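Local coordinates for protein enoyl-CoA hydratase/isomerase (Mycobacterium avium, PDB 3P5M) that probably hydrates or isomerises enoyl-coenzyme A thioesters, as many members of the crotonase superfamily do, at residues C114-A119 against I174-S179; A97-A102 against P121-Q126; V51-L56 against R192-G197. All coordinates share one frame; numbering follows the deposited sequence.

Interaction 1. Residues C114-A119 against I174-S179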
ATOM      1  N   CYS B 114     -22.972  12.739  -0.314  1.00  9.74           N
ATOM      2  CA  CYS B 114     -23.720  11.572   0.156  1.00 10.57           C
ATOM      3  C   CYS B 114     -23.048  10.900   1.351  1.00 10.42           C
ATOM      4  O   CYS B 114     -21.849  11.050   1.574  1.00  8.51           O
ATOM      5  CB  CYS B 114     -23.925  10.569  -0.985  1.00 11.06           C
ATOM      6  SG  CYS B 114     -24.816  11.293  -2.366  1.00 11.27           S
ATOM      7  N   ASP B 115     -23.831  10.161   2.118  1.00  9.59           N
ATOM      8  CA  ASP B 115     -23.296   9.422   3.266  1.00 10.09           C
ATOM      9  C   ASP B 115     -22.368   8.267   2.934  1.00  9.66           C
ATOM     10  O   ASP B 115     -21.418   8.035   3.639  1.00 10.57           O
ATOM     11  CB  ASP B 115     -24.447   8.952   4.128  1.00  9.91           C
ATOM     12  CG  ASP B 115     -25.342  10.094   4.479  1.00 11.21           C
ATOM     13  OD1 ASP B 115     -24.830  10.976   5.196  1.00 11.47           O
ATOM     14  OD2 ASP B 115     -26.491  10.125   4.015  1.00 11.45           O
ATOM     15  N   LEU B 116     -22.654   7.550   1.864  1.00  9.41           N
ATOM     16  CA  LEU B 116     -21.813   6.452   1.413  1.00  8.71           C
ATOM     17  C   LEU B 116     -21.722   6.613  -0.076  1.00  8.63           C
ATOM     18  O   LEU B 116     -22.676   7.083  -0.690  1.00 10.26           O
ATOM     19  CB  LEU B 116     -22.470   5.113   1.757  1.00  8.29           C
ATOM     20  CG  LEU B 116     -22.785   4.843   3.235  1.00  9.42           C
ATOM     21  CD1 LEU B 116     -23.633   3.598   3.366  1.00  9.55           C
ATOM     22  CD2 LEU B 116     -21.481   4.726   4.082  1.00  8.30           C
ATOM     23  N   VAL B 117     -20.574   6.274  -0.655  1.00  8.72           N
ATOM     24  CA  VAL B 117     -20.387   6.301  -2.121  1.00  8.17           C
ATOM     25  C   VAL B 117     -19.856   4.934  -2.509  1.00  8.21           C
ATOM     26  O   VAL B 117     -18.883   4.460  -1.916  1.00  9.17           O
ATOM     27  CB  VAL B 117     -19.367   7.381  -2.561  1.00  8.10           C
ATOM     28  CG1 VAL B 117     -19.039   7.263  -4.079  1.00  8.14           C
ATOM     29  CG2 VAL B 117     -19.902   8.805  -2.196  1.00  8.08           C
ATOM     30  N   VAL B 118     -20.512   4.298  -3.475  1.00  8.29           N
ATOM     31  CA  VAL B 118     -20.091   2.994  -3.998  1.00  8.36           C
ATOM     32  C   VAL B 118     -19.618   3.230  -5.431  1.00  8.37           C
ATOM     33  O   VAL B 118     -20.411   3.564  -6.332  1.00  8.44           O
ATOM     34  CB  VAL B 118     -21.250   1.931  -3.950  1.00  8.48           C
ATOM     35  CG1 VAL B 118     -20.744   0.579  -4.448  1.00  8.55           C
ATOM     36  CG2 VAL B 118     -21.848   1.766  -2.511  1.00  8.48           C
ATOM     37  N   ALA B 119     -18.319   3.114  -5.621  1.00  8.33           N
ATOM     38  CA  ALA B 119     -17.696   3.529  -6.867  1.00  8.34           C
ATOM     39  C   ALA B 119     -17.356   2.310  -7.719  1.00  8.43           C
ATOM     40  O   ALA B 119     -16.775   1.338  -7.216  1.00  8.44           O
ATOM     41  CB  ALA B 119     -16.419   4.375  -6.577  1.00  8.25           C
ATOM     42  N   ILE B 174     -14.075   8.304  -0.478  1.00  8.27           N
ATOM     43  CA  ILE B 174     -15.313   7.582  -0.681  1.00  7.96           C
ATOM     44  C   ILE B 174     -15.369   6.387   0.263  1.00  8.01           C
ATOM     45  O   ILE B 174     -14.322   5.823   0.604  1.00  8.20           O
ATOM     46  CB  ILE B 174     -15.473   7.137  -2.192  1.00  7.99           C
ATOM     47  CG1 ILE B 174     -14.235   6.375  -2.680  1.00  9.88           C
ATOM     48  CG2 ILE B 174     -15.726   8.401  -3.065  1.00  7.98           C
ATOM     49  CD1 ILE B 174     -14.438   5.649  -4.043  1.00  8.07           C
ATOM     50  N   SER B 175     -16.571   5.984   0.663  1.00  8.04           N
ATOM     51  CA  SER B 175     -16.709   4.899   1.632  1.00  8.10           C
ATOM     52  C   SER B 175     -16.485   3.491   1.048  1.00  8.17           C
ATOM     53  O   SER B 175     -15.964   2.638   1.733  1.00  8.22           O
ATOM     54  CB  SER B 175     -18.073   4.972   2.290  1.00  8.13           C
ATOM     55  OG  SER B 175     -19.071   4.763   1.305  1.00  9.03           O
ATOM     56  N   HIS B 176     -16.833   3.289  -0.226  1.00  8.17           N
ATOM     57  CA  HIS B 176     -16.821   1.943  -0.861  1.00  8.26           C
ATOM     58  C   HIS B 176     -16.179   1.882  -2.211  1.00  8.48           C
ATOM     59  O   HIS B 176     -16.412   2.755  -3.089  1.00  8.32           O
ATOM     60  CB  HIS B 176     -18.234   1.384  -1.000  1.00  8.33           C
ATOM     61  CG  HIS B 176     -18.856   0.997   0.310  1.00  8.38           C
ATOM     62  ND1 HIS B 176     -19.347   1.927   1.195  1.00  8.34           N
ATOM     63  CD2 HIS B 176     -19.025  -0.214   0.895  1.00  8.48           C
ATOM     64  CE1 HIS B 176     -19.827   1.304   2.261  1.00  8.66           C
ATOM     65  NE2 HIS B 176     -19.630   0.005   2.110  1.00  8.51           N
ATOM     66  N   ILE B 177     -15.381   0.833  -2.382  1.00  8.31           N
ATOM     67  CA  ILE B 177     -14.835   0.520  -3.665  1.00  8.85           C
ATOM     68  C   ILE B 177     -15.347  -0.856  -4.143  1.00  9.82           C
ATOM     69  O   ILE B 177     -15.559  -1.778  -3.335  1.00  9.32           O
ATOM     70  CB  ILE B 177     -13.266   0.603  -3.632  1.00  9.15           C
ATOM     71  CG1 ILE B 177     -12.662   0.489  -5.025  1.00 11.69           C
ATOM     72  CG2 ILE B 177     -12.654  -0.513  -2.773  1.00  9.79           C
ATOM     73  CD1 ILE B 177     -12.745   1.696  -5.886  1.00 13.70           C
ATOM     74  N   THR B 178     -15.568  -0.981  -5.456  1.00 10.31           N
ATOM     75  CA  THR B 178     -15.868  -2.263  -6.054  1.00  9.78           C
ATOM     76  C   THR B 178     -14.828  -2.587  -7.143  1.00 10.88           C
ATOM     77  O   THR B 178     -14.105  -1.697  -7.624  1.00  9.45           O
ATOM     78  CB  THR B 178     -17.271  -2.317  -6.673  1.00  9.75           C
ATOM     79  OG1 THR B 178     -17.308  -1.474  -7.830  1.00 10.53           O
ATOM     80  CG2 THR B 178     -18.358  -1.867  -5.694  1.00  8.67           C
ATOM     81  N   SER B 179     -14.743  -3.874  -7.499  1.00 11.36           N
ATOM     82  CA  SER B 179     -13.818  -4.338  -8.526  1.00 13.06           C
ATOM     83  C   SER B 179     -14.382  -5.466  -9.415  1.00 13.69           C
ATOM     84  O   SER B 179     -15.463  -6.026  -9.138  1.00 14.04           O
ATOM     85  CB  SER B 179     -12.477  -4.710  -7.878  1.00 13.64           C
ATOM     86  OG  SER B 179     -12.651  -5.524  -6.743  1.00 16.17           O
TER
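Ile174 makes the tight end of this contact by reaching two residues of strand 116-119. Its CD1 presses on Ala119 CB at 3.5 Å, closer than carbons usually sit, and its CG2 lies 3.6 Å from Val117 CG1, the two side chains crossing at about a right angle. Polar bonds dominate further along the strand. Ser175 OG, held between its own backbone N and carbonyl carbon (chi1 64°), accepts from Val117 N at 2.9 Å and also hydrogen-bonds His176 ND1, meeting the imidazole at its edge and in plane; that bond probably helps fix the ring's rotation. His176 N donates to Val117 O, and Ala119 N to His176 O. Ala119 O is gripped twice by Thr178, with OG1 at 2.9 Å and N at 3.2 Å. Packing thins around Ile177, which is partly exposed and whose side chain comes no nearer than 4.3 Å, CD1 to Ala119 O; it leans instead on helix 165-171. On the other face Val118 CG1 meets Thr178 CG2 at 3.6 Å, and helix 183-195 covers both. Arg155 of a second subunit hydrogen-bonds Ser175 O. Val118 with His176 and Ala119 with Ile177 form parallel bridges, adding the short strand 176-177 to the margin of the main sheet of a crotonase fold.

Interaction 2. Residues A97-A102 against P121-Q126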
ATOM      1  N   ALA B  97     -24.588   7.306  -3.037  1.00 11.03           N
ATOM      2  CA  ALA B  97     -24.213   7.523  -4.426  1.00 10.56           C
ATOM      3  C   ALA B  97     -23.619   6.232  -5.028  1.00 10.54           C
ATOM      4  O   ALA B  97     -22.645   5.710  -4.528  1.00  9.49           O
ATOM      5  CB  ALA B  97     -23.228   8.711  -4.533  1.00 10.15           C
ATOM      6  N   GLY B  98     -24.232   5.697  -6.082  1.00  9.67           N
ATOM      7  CA  GLY B  98     -23.588   4.635  -6.834  1.00 10.07           C
ATOM      8  C   GLY B  98     -22.951   5.346  -8.003  1.00 10.33           C
ATOM      9  O   GLY B  98     -23.639   5.854  -8.873  1.00 10.88           O
ATOM     10  N   VAL B  99     -21.638   5.434  -8.009  1.00 10.45           N
ATOM     11  CA  VAL B  99     -20.928   6.226  -9.019  1.00 10.90           C
ATOM     12  C   VAL B  99     -20.215   5.318 -10.037  1.00 11.97           C
ATOM     13  O   VAL B  99     -19.263   4.587  -9.702  1.00 10.42           O
ATOM     14  CB  VAL B  99     -19.883   7.155  -8.381  1.00 11.16           C
ATOM     15  CG1 VAL B  99     -19.149   7.968  -9.453  1.00 11.93           C
ATOM     16  CG2 VAL B  99     -20.536   8.109  -7.381  1.00 10.75           C
ATOM     17  N   HIS B 100     -20.662   5.381 -11.286  1.00 11.90           N
ATOM     18  CA  HIS B 100     -19.926   4.712 -12.361  1.00 13.33           C
ATOM     19  C   HIS B 100     -19.451   5.845 -13.277  1.00 13.52           C
ATOM     20  O   HIS B 100     -20.024   6.936 -13.279  1.00 15.38           O
ATOM     21  CB  HIS B 100     -20.842   3.710 -13.097  1.00 12.65           C
ATOM     22  CG  HIS B 100     -21.750   4.362 -14.083  1.00 17.28           C
ATOM     23  ND1 HIS B 100     -22.741   5.252 -13.704  1.00 16.49           N
ATOM     24  CD2 HIS B 100     -21.783   4.309 -15.444  1.00 17.48           C
ATOM     25  CE1 HIS B 100     -23.346   5.715 -14.787  1.00 18.46           C
ATOM     26  NE2 HIS B 100     -22.787   5.159 -15.852  1.00 20.22           N
ATOM     27  N   GLY B 101     -18.391   5.630 -14.039  1.00 13.05           N
ATOM     28  CA  GLY B 101     -17.904   6.676 -14.927  1.00 12.50           C
ATOM     29  C   GLY B 101     -17.556   7.998 -14.257  1.00 12.32           C
ATOM     30  O   GLY B 101     -17.211   8.048 -13.050  1.00 11.89           O
ATOM     31  N   ALA B 102     -17.680   9.076 -15.036  1.00 12.03           N
ATOM     32  CA  ALA B 102     -17.227  10.406 -14.611  1.00 10.74           C
ATOM     33  C   ALA B 102     -18.115  11.025 -13.533  1.00 10.26           C
ATOM     34  O   ALA B 102     -19.343  11.037 -13.668  1.00 11.10           O
ATOM     35  CB  ALA B 102     -17.107  11.352 -15.844  1.00  9.99           C
ATOM     36  N   PRO B 121     -15.242   0.368 -10.676  1.00  8.66           N
ATOM     37  CA  PRO B 121     -13.764   0.312 -10.905  1.00  8.64           C
ATOM     38  C   PRO B 121     -13.232   1.343 -11.882  1.00  8.91           C
ATOM     39  O   PRO B 121     -12.155   1.951 -11.635  1.00  8.93           O
ATOM     40  CB  PRO B 121     -13.502  -1.110 -11.450  1.00  8.76           C
ATOM     41  CG  PRO B 121     -14.780  -1.858 -11.325  1.00  9.92           C
ATOM     42  CD  PRO B 121     -15.873  -0.970 -10.761  1.00  8.77           C
ATOM     43  N   ALA B 122     -13.973   1.571 -12.960  1.00  9.27           N
ATOM     44  CA  ALA B 122     -13.556   2.559 -13.960  1.00  9.82           C
ATOM     45  C   ALA B 122     -14.073   3.973 -13.640  1.00 10.03           C
ATOM     46  O   ALA B 122     -13.954   4.896 -14.475  1.00 10.41           O
ATOM     47  CB  ALA B 122     -14.005   2.102 -15.367  1.00  9.08           C
ATOM     48  N   SER B 123     -14.638   4.163 -12.450  1.00  9.85           N
ATOM     49  CA  SER B 123     -15.181   5.507 -12.104  1.00  9.32           C
ATOM     50  C   SER B 123     -14.048   6.444 -11.677  1.00  9.00           C
ATOM     51  O   SER B 123     -12.941   5.976 -11.429  1.00  8.86           O
ATOM     52  CB  SER B 123     -16.337   5.456 -11.110  1.00  8.50           C
ATOM     53  OG  SER B 123     -15.938   5.063  -9.807  1.00  9.86           O
ATOM     54  N   TYR B 124     -14.281   7.758 -11.745  1.00  8.45           N
ATOM     55  CA  TYR B 124     -13.294   8.746 -11.280  1.00  8.77           C
ATOM     56  C   TYR B 124     -13.928  10.066 -10.844  1.00  9.10           C
ATOM     57  O   TYR B 124     -15.080  10.385 -11.201  1.00  8.82           O
ATOM     58  CB  TYR B 124     -12.233   9.022 -12.356  1.00  8.46           C
ATOM     59  CG  TYR B 124     -12.760   9.631 -13.622  1.00  8.59           C
ATOM     60  CD1 TYR B 124     -12.762  11.020 -13.798  1.00  9.58           C
ATOM     61  CD2 TYR B 124     -13.250   8.835 -14.655  1.00  8.70           C
ATOM     62  CE1 TYR B 124     -13.211  11.597 -14.974  1.00 11.54           C
ATOM     63  CE2 TYR B 124     -13.714   9.407 -15.861  1.00 10.96           C
ATOM     64  CZ  TYR B 124     -13.681  10.776 -15.999  1.00 11.60           C
ATOM     65  OH  TYR B 124     -14.114  11.346 -17.144  1.00 17.54           O
ATOM     66  N   PHE B 125     -13.131  10.836 -10.106  1.00 10.09           N
ATOM     67  CA  PHE B 125     -13.571  12.047  -9.409  1.00 10.27           C
ATOM     68  C   PHE B 125     -12.602  13.127  -9.827  1.00 11.21           C
ATOM     69  O   PHE B 125     -11.375  12.927  -9.814  1.00 11.78           O
ATOM     70  CB  PHE B 125     -13.544  11.790  -7.901  1.00 10.77           C
ATOM     71  CG  PHE B 125     -14.433  10.644  -7.478  1.00 10.12           C
ATOM     72  CD1 PHE B 125     -15.743  10.876  -7.031  1.00  9.55           C
ATOM     73  CD2 PHE B 125     -13.995   9.348  -7.582  1.00 10.37           C
ATOM     74  CE1 PHE B 125     -16.576   9.822  -6.681  1.00  9.62           C
ATOM     75  CE2 PHE B 125     -14.806   8.287  -7.245  1.00  8.83           C
ATOM     76  CZ  PHE B 125     -16.107   8.516  -6.781  1.00 11.38           C
ATOM     77  N   GLN B 126     -13.130  14.269 -10.255  1.00 10.66           N
ATOM     78  CA  GLN B 126     -12.263  15.246 -10.856  1.00 10.90           C
ATOM     79  C   GLN B 126     -12.863  16.647 -10.740  1.00 10.96           C
ATOM     80  O   GLN B 126     -14.027  16.853 -11.057  1.00 11.33           O
ATOM     81  CB  GLN B 126     -12.071  14.921 -12.340  1.00  9.94           C
ATOM     82  CG  GLN B 126     -11.093  15.870 -13.071  1.00 10.07           C
ATOM     83  CD  GLN B 126     -11.150  15.720 -14.612  1.00 13.46           C
ATOM     84  OE1 GLN B 126     -12.141  15.250 -15.149  1.00 10.60           O
ATOM     85  NE2 GLN B 126     -10.081  16.120 -15.304  1.00 11.05           N
TER
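Gly101 and Ser123 bring the two backbones together, and a single hydrogen bond crosses between them: Tyr124 N donates to Gly101 O at 3.2 Å. The bond is fairly straight at the hydrogen (160°). The same oxygen receives a CA-H...O contact from Ser123 CA at 3.4 Å. Gly101 has a positive phi, a conformation that suits glycine, and turns the chain out of strand 95-99 so that Ala102 can pair with Tyr124 in a parallel bridge.

Ala102 CA lies over one face of the Tyr124 ring, 4.0 Å from the centroid in a CH-pi contact displaced toward the rim. The alanine methyl reaches the phenol end, with Ala102 CB 3.5 Å from Tyr124 CZ. Tyr124 CG sits between its backbone N and carbonyl carbon (chi1 63°). The end of the tyrosine side chain comes nearer to Ala102 than its start does.

The apolar packing is looser. Val99 CG1 and Phe125 CZ meet tip to tip at 4.1 Å, and the same valine methyl stands equally far from Ser123 CB.

Two polar side chains find their partners outside the pair of segments: Ser123 OG bonds Ala120 O, just before its own segment, and His100 NE2 bonds Gly60 O.

Val99 still belongs to the main sheet, packing on Val117 of strand 116-119, whereas Tyr124 and Phe125 lie in strand 124-126 of the small second sheet, beside strand 102-104. Helix 165-171 lies against Ser123 and Phe125. Pro121 packs on Ala122 of a third subunit and Ala122 on its Pro121, and Ala180 of that subunit meets Tyr124.

Interaction 3. Residues V51-L56 against R192-G197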
ATOM      1  N   VAL B  51     -39.812   5.592   2.561  1.00 20.88           N
ATOM      2  CA  VAL B  51     -38.419   5.786   2.149  1.00 19.47           C
ATOM      3  C   VAL B  51     -37.493   5.710   3.367  1.00 18.61           C
ATOM      4  O   VAL B  51     -37.569   6.541   4.292  1.00 18.04           O
ATOM      5  CB  VAL B  51     -38.228   7.127   1.412  1.00 19.41           C
ATOM      6  CG1 VAL B  51     -36.763   7.350   1.074  1.00 18.21           C
ATOM      7  CG2 VAL B  51     -39.082   7.163   0.150  1.00 19.39           C
ATOM      8  N   ARG B  52     -36.653   4.686   3.371  1.00 17.38           N
ATOM      9  CA  ARG B  52     -35.637   4.527   4.412  1.00 17.18           C
ATOM     10  C   ARG B  52     -34.193   4.797   3.937  1.00 16.02           C
ATOM     11  O   ARG B  52     -33.264   4.794   4.731  1.00 16.94           O
ATOM     12  CB  ARG B  52     -35.750   3.145   5.035  1.00 16.75           C
ATOM     13  CG  ARG B  52     -36.813   3.112   6.116  1.00 19.12           C
ATOM     14  CD  ARG B  52     -37.135   1.729   6.471  1.00 18.43           C
ATOM     15  NE  ARG B  52     -36.214   1.182   7.454  1.00 19.77           N
ATOM     16  CZ  ARG B  52     -36.179  -0.109   7.769  1.00 18.39           C
ATOM     17  NH1 ARG B  52     -37.022  -0.952   7.168  1.00 17.93           N
ATOM     18  NH2 ARG B  52     -35.310  -0.561   8.659  1.00 16.58           N
ATOM     19  N   ALA B  53     -34.001   4.961   2.639  1.00 15.64           N
ATOM     20  CA  ALA B  53     -32.684   5.262   2.074  1.00 14.73           C
ATOM     21  C   ALA B  53     -32.897   5.839   0.698  1.00 14.39           C
ATOM     22  O   ALA B  53     -33.874   5.527   0.047  1.00 14.19           O
ATOM     23  CB  ALA B  53     -31.771   4.030   2.024  1.00 13.87           C
ATOM     24  N   VAL B  54     -31.980   6.700   0.270  1.00 14.39           N
ATOM     25  CA  VAL B  54     -32.040   7.297  -1.050  1.00 14.29           C
ATOM     26  C   VAL B  54     -30.827   6.795  -1.844  1.00 14.85           C
ATOM     27  O   VAL B  54     -29.720   6.780  -1.317  1.00 13.42           O
ATOM     28  CB  VAL B  54     -32.017   8.839  -0.933  1.00 14.36           C
ATOM     29  CG1 VAL B  54     -31.904   9.474  -2.296  1.00 14.83           C
ATOM     30  CG2 VAL B  54     -33.286   9.349  -0.182  1.00 14.68           C
ATOM     31  N   LEU B  55     -31.054   6.362  -3.093  1.00 15.06           N
ATOM     32  CA  LEU B  55     -29.973   5.962  -3.987  1.00 14.41           C
ATOM     33  C   LEU B  55     -29.879   7.000  -5.066  1.00 14.91           C
ATOM     34  O   LEU B  55     -30.888   7.340  -5.695  1.00 16.51           O
ATOM     35  CB  LEU B  55     -30.251   4.596  -4.633  1.00 14.96           C
ATOM     36  CG  LEU B  55     -29.304   4.123  -5.760  1.00 13.30           C
ATOM     37  CD1 LEU B  55     -27.841   3.963  -5.318  1.00 12.90           C
ATOM     38  CD2 LEU B  55     -29.798   2.872  -6.430  1.00 15.92           C
ATOM     39  N   LEU B  56     -28.670   7.502  -5.277  1.00 14.22           N
ATOM     40  CA  LEU B  56     -28.368   8.472  -6.310  1.00 14.23           C
ATOM     41  C   LEU B  56     -27.465   7.868  -7.376  1.00 13.60           C
ATOM     42  O   LEU B  56     -26.367   7.428  -7.081  1.00 12.97           O
ATOM     43  CB  LEU B  56     -27.641   9.659  -5.677  1.00 14.68           C
ATOM     44  CG  LEU B  56     -27.593  10.963  -6.438  1.00 17.02           C
ATOM     45  CD1 LEU B  56     -29.017  11.351  -6.820  1.00 18.46           C
ATOM     46  CD2 LEU B  56     -26.931  12.063  -5.566  1.00 17.63           C
ATOM     47  N   ARG B 192     -29.535  -2.689   0.033  1.00 14.06           N
ATOM     48  CA  ARG B 192     -30.377  -3.574   0.832  1.00 15.61           C
ATOM     49  C   ARG B 192     -30.112  -3.409   2.335  1.00 14.82           C
ATOM     50  O   ARG B 192     -31.045  -3.230   3.116  1.00 14.96           O
ATOM     51  CB  ARG B 192     -30.237  -5.061   0.415  1.00 16.31           C
ATOM     52  CG  ARG B 192     -30.824  -6.083   1.461  1.00 20.57           C
ATOM     53  CD  ARG B 192     -30.245  -7.544   1.301  1.00 28.59           C
ATOM     54  NE  ARG B 192     -28.787  -7.515   1.069  1.00 34.93           N
ATOM     55  CZ  ARG B 192     -27.853  -7.383   2.017  1.00 35.83           C
ATOM     56  NH1 ARG B 192     -28.195  -7.308   3.310  1.00 36.02           N
ATOM     57  NH2 ARG B 192     -26.569  -7.344   1.669  1.00 35.53           N
ATOM     58  N   SER B 193     -28.859  -3.502   2.738  1.00 14.17           N
ATOM     59  CA  SER B 193     -28.535  -3.507   4.151  1.00 15.48           C
ATOM     60  C   SER B 193     -28.843  -2.171   4.895  1.00 15.40           C
ATOM     61  O   SER B 193     -29.438  -2.157   5.986  1.00 14.99           O
ATOM     62  CB  SER B 193     -27.093  -3.903   4.359  1.00 15.49           C
ATOM     63  OG  SER B 193     -26.748  -3.486   5.656  1.00 19.74           O
ATOM     64  N   VAL B 194     -28.432  -1.068   4.292  1.00 15.37           N
ATOM     65  CA  VAL B 194     -28.729   0.285   4.771  1.00 16.04           C
ATOM     66  C   VAL B 194     -30.259   0.594   4.856  1.00 16.23           C
ATOM     67  O   VAL B 194     -30.746   1.005   5.905  1.00 16.20           O
ATOM     68  CB  VAL B 194     -27.946   1.304   3.902  1.00 15.58           C
ATOM     69  CG1 VAL B 194     -28.346   2.732   4.183  1.00 17.28           C
ATOM     70  CG2 VAL B 194     -26.478   1.139   4.170  1.00 14.68           C
ATOM     71  N   SER B 195     -30.998   0.345   3.768  1.00 16.56           N
ATOM     72  CA  SER B 195     -32.462   0.503   3.734  1.00 16.58           C
ATOM     73  C   SER B 195     -33.199  -0.440   4.702  1.00 17.28           C
ATOM     74  O   SER B 195     -34.362  -0.218   4.988  1.00 17.58           O
ATOM     75  CB  SER B 195     -33.007   0.322   2.301  1.00 16.62           C
ATOM     76  OG  SER B 195     -32.904  -1.023   1.873  1.00 14.75           O
ATOM     77  N   GLY B 196     -32.517  -1.476   5.207  1.00 16.89           N
ATOM     78  CA  GLY B 196     -33.085  -2.358   6.226  1.00 17.14           C
ATOM     79  C   GLY B 196     -32.560  -2.057   7.631  1.00 17.52           C
ATOM     80  O   GLY B 196     -32.939  -2.719   8.629  1.00 17.92           O
ATOM     81  N   GLY B 197     -31.704  -1.041   7.710  1.00 16.79           N
ATOM     82  CA  GLY B 197     -31.113  -0.591   8.967  1.00 16.45           C
ATOM     83  C   GLY B 197     -31.946   0.316   9.872  1.00 15.89           C
ATOM     84  O   GLY B 197     -33.071   0.704   9.553  1.00 16.24           O
TER
HETATM   85  O   HOH W   1     -32.253   3.292   6.741  1.00 13.36           O
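Arg52 lays one face of its guanidinium over the carbonyl of Ser195, whose O stands 3.3 Å above the centre of the plane; Gly196 CA lies over that face too. At the edge, Gly197 O sits nearly in plane and accepts from Arg52 NH2 at 2.7 Å, with an N-H...O angle of 155°. The arginine chain bends at chi3 (84°), which swings NE round while CB and CD stay beside the Ser195 carbonyl, CB being 3.6 Å from its O. NE donates to Thr199 OG1, a hydroxyl that also bonds Gly197 O, so NE and NH2, side by side on one edge of the group, tie it to the chain following the helix. NH2 has a further, weak bond to Phe252 O of a second subunit, whose Arg253 packs on Arg52 as well.

Here strand 53-58 of the crotonase core sheet starts, next to the last turn of helix 183-195, which lies across a face of that sheet; deeper in, Leu55 packs on Leu187 and Leu191 of the helix. The positive guanidinium close to the carbonyls at the helix's C-terminal end is probably favourable, since the helix dipole leaves partial negative charge there.

Behind the arginine the direct side-chain contact is small and apolar. Ala53 CB touches Ser195 CB at 3.9 Å and, more loosely, Val194 CG1 at 4.3 Å. Ser195 OG turns back along its own helix to Leu191 O. A separate polar link is a water that spans the gap between the backbones, donating to Arg52 O at 2.7 Å and to Val194 O at 2.9 Å. Val194 O accepts as well from Gly197 N, the bond that curls the chain over as it leaves the helix.

Overall arrangement
All three contacts reach the main sheet of the crotonase fold, where strands 53-58, 95-99 and 116-119 are successive parallel neighbours and 176-177 lies at one margin within this chain. Interactions 1 and 2 have centres about 9 Å apart and are joined by probable backbone hydrogen bonds of Val118 with Ala97 and Val99; their segments alternate along the chain. Both fall within the long loop closed by interaction 3, whose centre is about 14 Å from interaction 1 and about 20 Å from interaction 2. Helix 183-195 follows strand 176-177 and returns across the sheet, Val194 meeting Leu116. Interactions 1 and 3 touch a second subunit and interaction 2 a third, placing all three near subunit interfaces.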